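Local atomic coordinates of Di-haem cytochrome c peroxidase family protein (Burkholderia thailandensis E264, PDB entry 6NX0), a protein that carries two covalently bound c-type hemes and probably acts as a peroxidase, a member of the diheme cytochrome c peroxidase/MauG family. Residues Leu163-Tyr175 and Pro185-Leu198. Numbering follows the deposited sequence.
Sequences LLYVRYVPRRHFY and PFGGLFSDGRADTL. With HEC (heme c), chain B.
Asp-196 lies between two consecutive arginines of 163-175. Its OD2 accepts a hydrogen bond from Arg-171 NE on the syn side at 2.8 Å, part of a salt bridge with the guanidinium and carboxylate planes 78° apart, while OD1 accepts one from Arg-172 N at 3.0 Å. The Arg-172 chain bends at chi3 (-70°), laying one guanidinium face over Asp-196 CB and directing NH1, in plane, to Gly-193 O (2.9 Å, 167°). Packing is tight where Gly-187 and Gly-188 run against the 170-172 backbone: Gly-188 N binds Pro-170 O, which also lies 3.3 Å from Gly-187 CA. Beyond, His-173 and Phe-186 form the hydrogen-bonded pair of a short antiparallel hairpin; Phe-186 CB sits over the imidazole face, 3.8 Å from its centroid, and His-173 ND1 donates a hydrogen bond to Arg-171 O in the ring plane, fixing the ring's rotation. The other end reaches a heme c: Val-166 CG2 meets Leu-189 CD2 at 3.7 Å beside one propionate, which binds Phe-190 N, while Ser-191 N and Arg-194 NH2 hold the second. The arginine side is looser and partly exposed; one water links Arg-172 O to Asp-196 OD1, another Arg-172 NH2 to Arg-194 O.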
loop_
_atom_site.group_PDB
_atom_site.type_symbol
_atom_site.label_atom_id
_atom_site.label_comp_id
_atom_site.label_asym_id
_atom_site.label_seq_id
_atom_site.Cartn_x
_atom_site.Cartn_y
_atom_site.Cartn_z
ATOM N N LEU A 163 4.757 0.484 -5.648
ATOM C CA LEU A 163 5.357 -0.827 -5.410
ATOM C C LEU A 163 6.820 -0.780 -5.011
ATOM O O LEU A 163 7.379 -1.829 -4.688
ATOM C CB LEU A 163 5.210 -1.722 -6.639
ATOM C CG LEU A 163 3.787 -1.897 -7.163
ATOM C CD1 LEU A 163 3.752 -2.898 -8.324
ATOM C CD2 LEU A 163 2.857 -2.345 -6.070
ATOM N N LEU A 164 7.463 0.383 -4.988
ATOM C CA LEU A 164 8.787 0.398 -4.385
ATOM C C LEU A 164 8.656 0.004 -2.922
ATOM O O LEU A 164 7.670 0.344 -2.251
ATOM C CB LEU A 164 9.451 1.769 -4.531
ATOM C CG LEU A 164 9.773 2.209 -5.968
ATOM C CD1 LEU A 164 10.428 3.567 -5.910
ATOM C CD2 LEU A 164 10.653 1.218 -6.711
ATOM N N TYR A 165 9.647 -0.744 -2.428
ATOM C CA TYR A 165 9.734 -1.222 -1.040
ATOM C C TYR A 165 8.708 -2.320 -0.727
ATOM O O TYR A 165 8.599 -2.750 0.433
ATOM C CB TYR A 165 9.634 -0.063 -0.029
ATOM C CG TYR A 165 10.605 1.021 -0.399
ATOM C CD1 TYR A 165 11.965 0.875 -0.166
ATOM C CD2 TYR A 165 10.175 2.151 -1.061
ATOM C CE1 TYR A 165 12.868 1.849 -0.564
ATOM C CE2 TYR A 165 11.076 3.141 -1.461
ATOM C CZ TYR A 165 12.418 2.968 -1.214
ATOM O OH TYR A 165 13.356 3.913 -1.602
ATOM N N VAL A 166 7.940 -2.778 -1.719
ATOM C CA VAL A 166 6.934 -3.798 -1.453
ATOM C C VAL A 166 7.563 -5.114 -1.016
ATOM O O VAL A 166 6.893 -5.929 -0.379
ATOM C CB VAL A 166 6.034 -3.986 -2.705
ATOM C CG1 VAL A 166 6.749 -4.775 -3.811
ATOM C CG2 VAL A 166 4.684 -4.657 -2.334
ATOM N N ARG A 167 8.839 -5.350 -1.334
ATOM C CA ARG A 167 9.500 -6.583 -0.926
ATOM C C ARG A 167 9.603 -6.722 0.587
ATOM O O ARG A 167 9.854 -7.832 1.083
ATOM C CB ARG A 167 10.889 -6.668 -1.566
ATOM C CG ARG A 167 11.927 -5.708 -1.003
ATOM C CD ARG A 167 13.260 -5.893 -1.746
ATOM N NE ARG A 167 14.342 -5.140 -1.136
ATOM C CZ ARG A 167 15.605 -5.183 -1.545
ATOM N NH1 ARG A 167 15.924 -5.942 -2.574
ATOM N NH2 ARG A 167 16.555 -4.466 -0.927
ATOM N N TYR A 168 9.387 -5.653 1.338
ATOM C CA TYR A 168 9.444 -5.712 2.789
ATOM C C TYR A 168 8.090 -5.993 3.438
ATOM O O TYR A 168 8.036 -6.102 4.660
ATOM C CB TYR A 168 10.013 -4.404 3.351
ATOM C CG TYR A 168 11.439 -4.158 2.927
ATOM C CD1 TYR A 168 12.490 -4.804 3.550
ATOM C CD2 TYR A 168 11.732 -3.297 1.877
ATOM C CE1 TYR A 168 13.792 -4.608 3.130
ATOM C CE2 TYR A 168 13.034 -3.094 1.468
ATOM C CZ TYR A 168 14.049 -3.748 2.101
ATOM O OH TYR A 168 15.356 -3.590 1.713
ATOM N N VAL A 169 7.013 -6.111 2.670
ATOM C CA VAL A 169 5.722 -6.491 3.248
ATOM C C VAL A 169 5.799 -7.965 3.637
ATOM O O VAL A 169 5.908 -8.819 2.757
ATOM C CB VAL A 169 4.556 -6.243 2.281
ATOM C CG1 VAL A 169 3.254 -6.671 2.971
ATOM C CG2 VAL A 169 4.504 -4.769 1.823
ATOM N N PRO A 170 5.729 -8.304 4.921
ATOM C CA PRO A 170 5.883 -9.706 5.322
ATOM C C PRO A 170 4.617 -10.510 5.052
ATOM O O PRO A 170 3.542 -9.982 4.763
ATOM C CB PRO A 170 6.180 -9.612 6.813
ATOM C CG PRO A 170 5.562 -8.348 7.257
ATOM C CD PRO A 170 5.570 -7.412 6.080
ATOM N N ARG A 171 4.777 -11.828 5.112
ATOM C CA ARG A 171 3.608 -12.690 5.109
ATOM C C ARG A 171 2.715 -12.342 6.302
ATOM O O ARG A 171 3.157 -11.774 7.302
ATOM C CB ARG A 171 4.026 -14.169 5.146
ATOM C CG ARG A 171 4.598 -14.706 3.815
ATOM C CD ARG A 171 4.901 -16.253 3.851
ATOM N NE ARG A 171 3.853 -16.961 4.596
ATOM C CZ ARG A 171 4.050 -17.771 5.638
ATOM N NH1 ARG A 171 5.276 -18.083 6.052
ATOM N NH2 ARG A 171 3.000 -18.305 6.257
ATOM N N ARG A 172 1.439 -12.726 6.200
ATOM C CA ARG A 172 0.502 -12.480 7.285
ATOM C C ARG A 172 0.925 -13.213 8.547
ATOM O O ARG A 172 1.328 -14.373 8.493
ATOM C CB ARG A 172 -0.916 -12.940 6.905
ATOM C CG ARG A 172 -1.604 -12.183 5.779
ATOM C CD ARG A 172 -3.018 -12.747 5.594
ATOM N NE ARG A 172 -2.980 -14.096 5.041
ATOM C CZ ARG A 172 -3.330 -14.447 3.811
ATOM N NH1 ARG A 172 -3.785 -13.559 2.939
ATOM N NH2 ARG A 172 -3.250 -15.723 3.449
ATOM N N HIS A 173 0.825 -12.520 9.674
ATOM C CA HIS A 173 1.133 -13.124 10.967
ATOM C C HIS A 173 0.518 -12.300 12.082
ATOM O O HIS A 173 0.126 -11.146 11.902
ATOM C CB HIS A 173 2.655 -13.264 11.168
ATOM C CG HIS A 173 3.402 -11.960 11.229
ATOM N ND1 HIS A 173 3.737 -11.243 10.097
ATOM C CD2 HIS A 173 3.901 -11.265 12.275
ATOM C CE1 HIS A 173 4.422 -10.170 10.449
ATOM N NE2 HIS A 173 4.537 -10.157 11.765
ATOM N N PHE A 174 0.432 -12.917 13.257
ATOM C CA PHE A 174 0.051 -12.223 14.469
ATOM C C PHE A 174 1.245 -12.126 15.409
ATOM O O PHE A 174 2.128 -12.984 15.392
ATOM C CB PHE A 174 -1.084 -12.947 15.204
ATOM C CG PHE A 174 -2.437 -12.770 14.576
ATOM C CD1 PHE A 174 -2.833 -13.594 13.545
ATOM C CD2 PHE A 174 -3.309 -11.813 15.042
ATOM C CE1 PHE A 174 -4.097 -13.449 12.968
ATOM C CE2 PHE A 174 -4.580 -11.661 14.451
ATOM C CZ PHE A 174 -4.949 -12.485 13.432
ATOM N N TYR A 175 1.256 -11.068 16.209
ATOM C CA TYR A 175 2.314 -10.820 17.181
ATOM C C TYR A 175 1.750 -9.968 18.306
ATOM O O TYR A 175 1.102 -8.952 18.044
ATOM C CB TYR A 175 3.498 -10.121 16.521
ATOM C CG TYR A 175 4.497 -9.578 17.506
ATOM C CD1 TYR A 175 5.293 -10.439 18.247
ATOM C CD2 TYR A 175 4.658 -8.214 17.684
ATOM C CE1 TYR A 175 6.216 -9.953 19.159
ATOM C CE2 TYR A 175 5.566 -7.720 18.594
ATOM C CZ TYR A 175 6.349 -8.591 19.322
ATOM O OH TYR A 175 7.265 -8.089 20.220
ATOM N N PRO A 185 -2.620 -8.294 14.101
ATOM C CA PRO A 185 -2.263 -8.783 12.768
ATOM C C PRO A 185 -1.262 -7.871 12.076
ATOM O O PRO A 185 -1.287 -6.645 12.239
ATOM C CB PRO A 185 -3.612 -8.769 12.033
ATOM C CG PRO A 185 -4.324 -7.581 12.667
ATOM C CD PRO A 185 -3.921 -7.596 14.105
ATOM N N PHE A 186 -0.370 -8.500 11.315
ATOM C CA PHE A 186 0.615 -7.808 10.501
ATOM C C PHE A 186 0.778 -8.514 9.165
ATOM O O PHE A 186 0.613 -9.732 9.060
ATOM C CB PHE A 186 1.991 -7.767 11.197
ATOM C CG PHE A 186 1.984 -7.030 12.482
ATOM C CD1 PHE A 186 1.645 -7.681 13.662
ATOM C CD2 PHE A 186 2.270 -5.675 12.524
ATOM C CE1 PHE A 186 1.619 -6.995 14.863
ATOM C CE2 PHE A 186 2.245 -4.980 13.717
ATOM C CZ PHE A 186 1.907 -5.648 14.900
ATOM N N GLY A 187 1.177 -7.750 8.144
ATOM C CA GLY A 187 1.551 -8.362 6.885
ATOM C C GLY A 187 0.365 -8.680 6.000
ATOM O O GLY A 187 -0.786 -8.360 6.288
ATOM N N GLY A 188 0.676 -9.341 4.904
ATOM C CA GLY A 188 -0.244 -9.563 3.801
ATOM C C GLY A 188 -0.250 -8.408 2.827
ATOM O O GLY A 188 -0.121 -7.242 3.202
ATOM N N LEU A 189 -0.422 -8.753 1.550
ATOM C CA LEU A 189 -0.482 -7.763 0.491
ATOM C C LEU A 189 -1.928 -7.396 0.189
ATOM O O LEU A 189 -2.877 -8.109 0.532
ATOM C CB LEU A 189 0.236 -8.275 -0.758
ATOM C CG LEU A 189 1.747 -8.408 -0.537
ATOM C CD1 LEU A 189 2.325 -9.424 -1.492
ATOM C CD2 LEU A 189 2.433 -7.067 -0.726
ATOM N N PHE A 190 -2.074 -6.234 -0.448
ATOM C CA PHE A 190 -3.304 -5.455 -0.528
ATOM C C PHE A 190 -3.615 -4.812 0.828
ATOM O O PHE A 190 -3.110 -5.239 1.876
ATOM C CB PHE A 190 -4.515 -6.272 -0.999
ATOM C CG PHE A 190 -4.383 -6.852 -2.380
ATOM C CD1 PHE A 190 -4.298 -6.020 -3.493
ATOM C CD2 PHE A 190 -4.381 -8.226 -2.573
ATOM C CE1 PHE A 190 -4.220 -6.558 -4.776
ATOM C CE2 PHE A 190 -4.301 -8.769 -3.848
ATOM C CZ PHE A 190 -4.238 -7.943 -4.950
ATOM N N SER A 191 -4.466 -3.791 0.822
ATOM C CA SER A 191 -4.753 -3.037 2.036
ATOM C C SER A 191 -5.574 -3.827 3.038
ATOM O O SER A 191 -5.620 -3.438 4.213
ATOM C CB SER A 191 -5.479 -1.743 1.712
ATOM O OG SER A 191 -4.622 -0.839 1.042
ATOM N N ASP A 192 -6.203 -4.923 2.605
ATOM C CA ASP A 192 -6.899 -5.846 3.495
ATOM C C ASP A 192 -6.130 -7.150 3.691
ATOM O O ASP A 192 -6.668 -8.114 4.257
ATOM C CB ASP A 192 -8.307 -6.111 2.964
ATOM C CG ASP A 192 -8.309 -6.704 1.560
ATOM O OD1 ASP A 192 -7.257 -7.192 1.106
ATOM O OD2 ASP A 192 -9.377 -6.688 0.899
ATOM N N GLY A 193 -4.874 -7.198 3.259
ATOM C CA GLY A 193 -4.006 -8.335 3.503
ATOM C C GLY A 193 -4.447 -9.648 2.889
ATOM O O GLY A 193 -3.956 -10.707 3.299
ATOM N N ARG A 194 -5.290 -9.618 1.865
ATOM C CA ARG A 194 -5.891 -10.852 1.362
ATOM C C ARG A 194 -4.954 -11.732 0.526
ATOM O O ARG A 194 -5.334 -12.879 0.251
ATOM C CB ARG A 194 -7.147 -10.534 0.548
ATOM C CG ARG A 194 -6.923 -9.855 -0.766
ATOM C CD ARG A 194 -8.277 -9.526 -1.421
ATOM N NE ARG A 194 -8.132 -8.893 -2.727
ATOM C CZ ARG A 194 -7.883 -7.602 -2.914
ATOM N NH1 ARG A 194 -7.777 -7.136 -4.147
ATOM N NH2 ARG A 194 -7.733 -6.773 -1.880
ATOM N N ALA A 195 -3.756 -11.270 0.137
ATOM C CA ALA A 195 -2.761 -12.112 -0.526
ATOM C C ALA A 195 -1.567 -12.285 0.406
ATOM O O ALA A 195 -1.093 -11.322 0.991
ATOM C CB ALA A 195 -2.305 -11.521 -1.863
ATOM N N ASP A 196 -1.075 -13.508 0.544
ATOM C CA ASP A 196 -0.002 -13.757 1.489
ATOM C C ASP A 196 1.359 -13.422 0.897
ATOM O O ASP A 196 2.271 -13.058 1.639
ATOM C CB ASP A 196 -0.042 -15.223 1.925
ATOM C CG ASP A 196 0.736 -15.491 3.191
ATOM O OD1 ASP A 196 0.596 -14.710 4.155
ATOM O OD2 ASP A 196 1.476 -16.519 3.218
ATOM N N THR A 197 1.482 -13.486 -0.432
ATOM C CA THR A 197 2.751 -13.322 -1.133
ATOM C C THR A 197 2.525 -12.546 -2.422
ATOM O O THR A 197 1.407 -12.422 -2.912
ATOM C CB THR A 197 3.380 -14.668 -1.503
ATOM O OG1 THR A 197 2.547 -15.315 -2.465
ATOM C CG2 THR A 197 3.557 -15.562 -0.271
ATOM N N LEU A 198 3.624 -11.997 -2.946
ATOM C CA LEU A 198 3.595 -11.337 -4.252
ATOM C C LEU A 198 3.139 -12.278 -5.363
ATOM O O LEU A 198 2.442 -11.864 -6.292
ATOM C CB LEU A 198 4.979 -10.761 -4.559
ATOM C CG LEU A 198 5.373 -9.589 -3.664
ATOM C CD1 LEU A 198 6.875 -9.292 -3.760
ATOM C CD2 LEU A 198 4.565 -8.350 -4.055
HETATM FE FE HEC B . -1.497 -3.515 -8.807
HETATM C CHA HEC B . -1.937 -3.370 -5.373
HETATM C CHB HEC B . 1.174 -5.565 -8.364
HETATM C CHC HEC B . -1.635 -4.446 -12.114
HETATM C CHD HEC B . -4.303 -1.575 -9.281
HETATM N NA HEC B . -0.516 -4.234 -7.180
HETATM C C1A HEC B . -0.872 -4.087 -5.854
HETATM C C2A HEC B . 0.102 -4.764 -5.043
HETATM C C3A HEC B . 1.022 -5.277 -5.873
HETATM C C4A HEC B . 0.601 -5.039 -7.230
HETATM C CMA HEC B . 2.201 -6.166 -5.495
HETATM C CAA HEC B . 0.060 -4.863 -3.507
HETATM C CBA HEC B . 0.919 -3.776 -2.887
HETATM C CGA HEC B . 0.805 -3.708 -1.386
HETATM O O1A HEC B . 1.627 -2.940 -0.804
HETATM O O2A HEC B . -0.167 -4.286 -0.810
HETATM N NB HEC B . -0.466 -4.776 -10.018
HETATM C C1B HEC B . 0.607 -5.558 -9.614
HETATM C C2B HEC B . 1.058 -6.313 -10.752
HETATM C C3B HEC B . 0.222 -6.090 -11.771
HETATM C C4B HEC B . -0.723 -5.091 -11.334
HETATM C CMB HEC B . 2.256 -7.267 -10.722
HETATM C CAB HEC B . 0.283 -6.638 -13.212
HETATM C CBB HEC B . 0.002 -8.161 -13.197
HETATM N NC HEC B . -2.711 -3.077 -10.382
HETATM C C1C HEC B . -2.552 -3.539 -11.682
HETATM C C2C HEC B . -3.414 -2.737 -12.521
HETATM C C3C HEC B . -4.140 -1.908 -11.766
HETATM C C4C HEC B . -3.731 -2.133 -10.394
HETATM C CMC HEC B . -3.384 -2.771 -14.058
HETATM C CAC HEC B . -4.917 -0.665 -12.235
HETATM C CBC HEC B . -6.171 -1.046 -13.032
HETATM N ND HEC B . -2.817 -2.605 -7.563
HETATM C C1D HEC B . -3.906 -1.819 -7.990
HETATM C C2D HEC B . -4.657 -1.426 -6.826
HETATM C C3D HEC B . -3.979 -2.026 -5.648
HETATM C C4D HEC B . -2.843 -2.737 -6.167
HETATM C CMD HEC B . -5.966 -0.660 -6.834
HETATM C CAD HEC B . -4.421 -1.937 -4.175
HETATM C CBD HEC B . -5.633 -2.830 -4.034
HETATM C CGD HEC B . -5.967 -3.167 -2.592
HETATM O O1D HEC B . -5.259 -2.678 -1.684
HETATM O O2D HEC B . -7.006 -3.863 -2.412
HETATM O O HOH W 1 4.793 -11.423 1.548
HETATM O O HOH W 2 0.704 -16.224 6.531
HETATM O O HOH W 3 -4.472 -15.880 0.981
HETATM O O HOH W 4 -2.926 -5.133 -8.441
#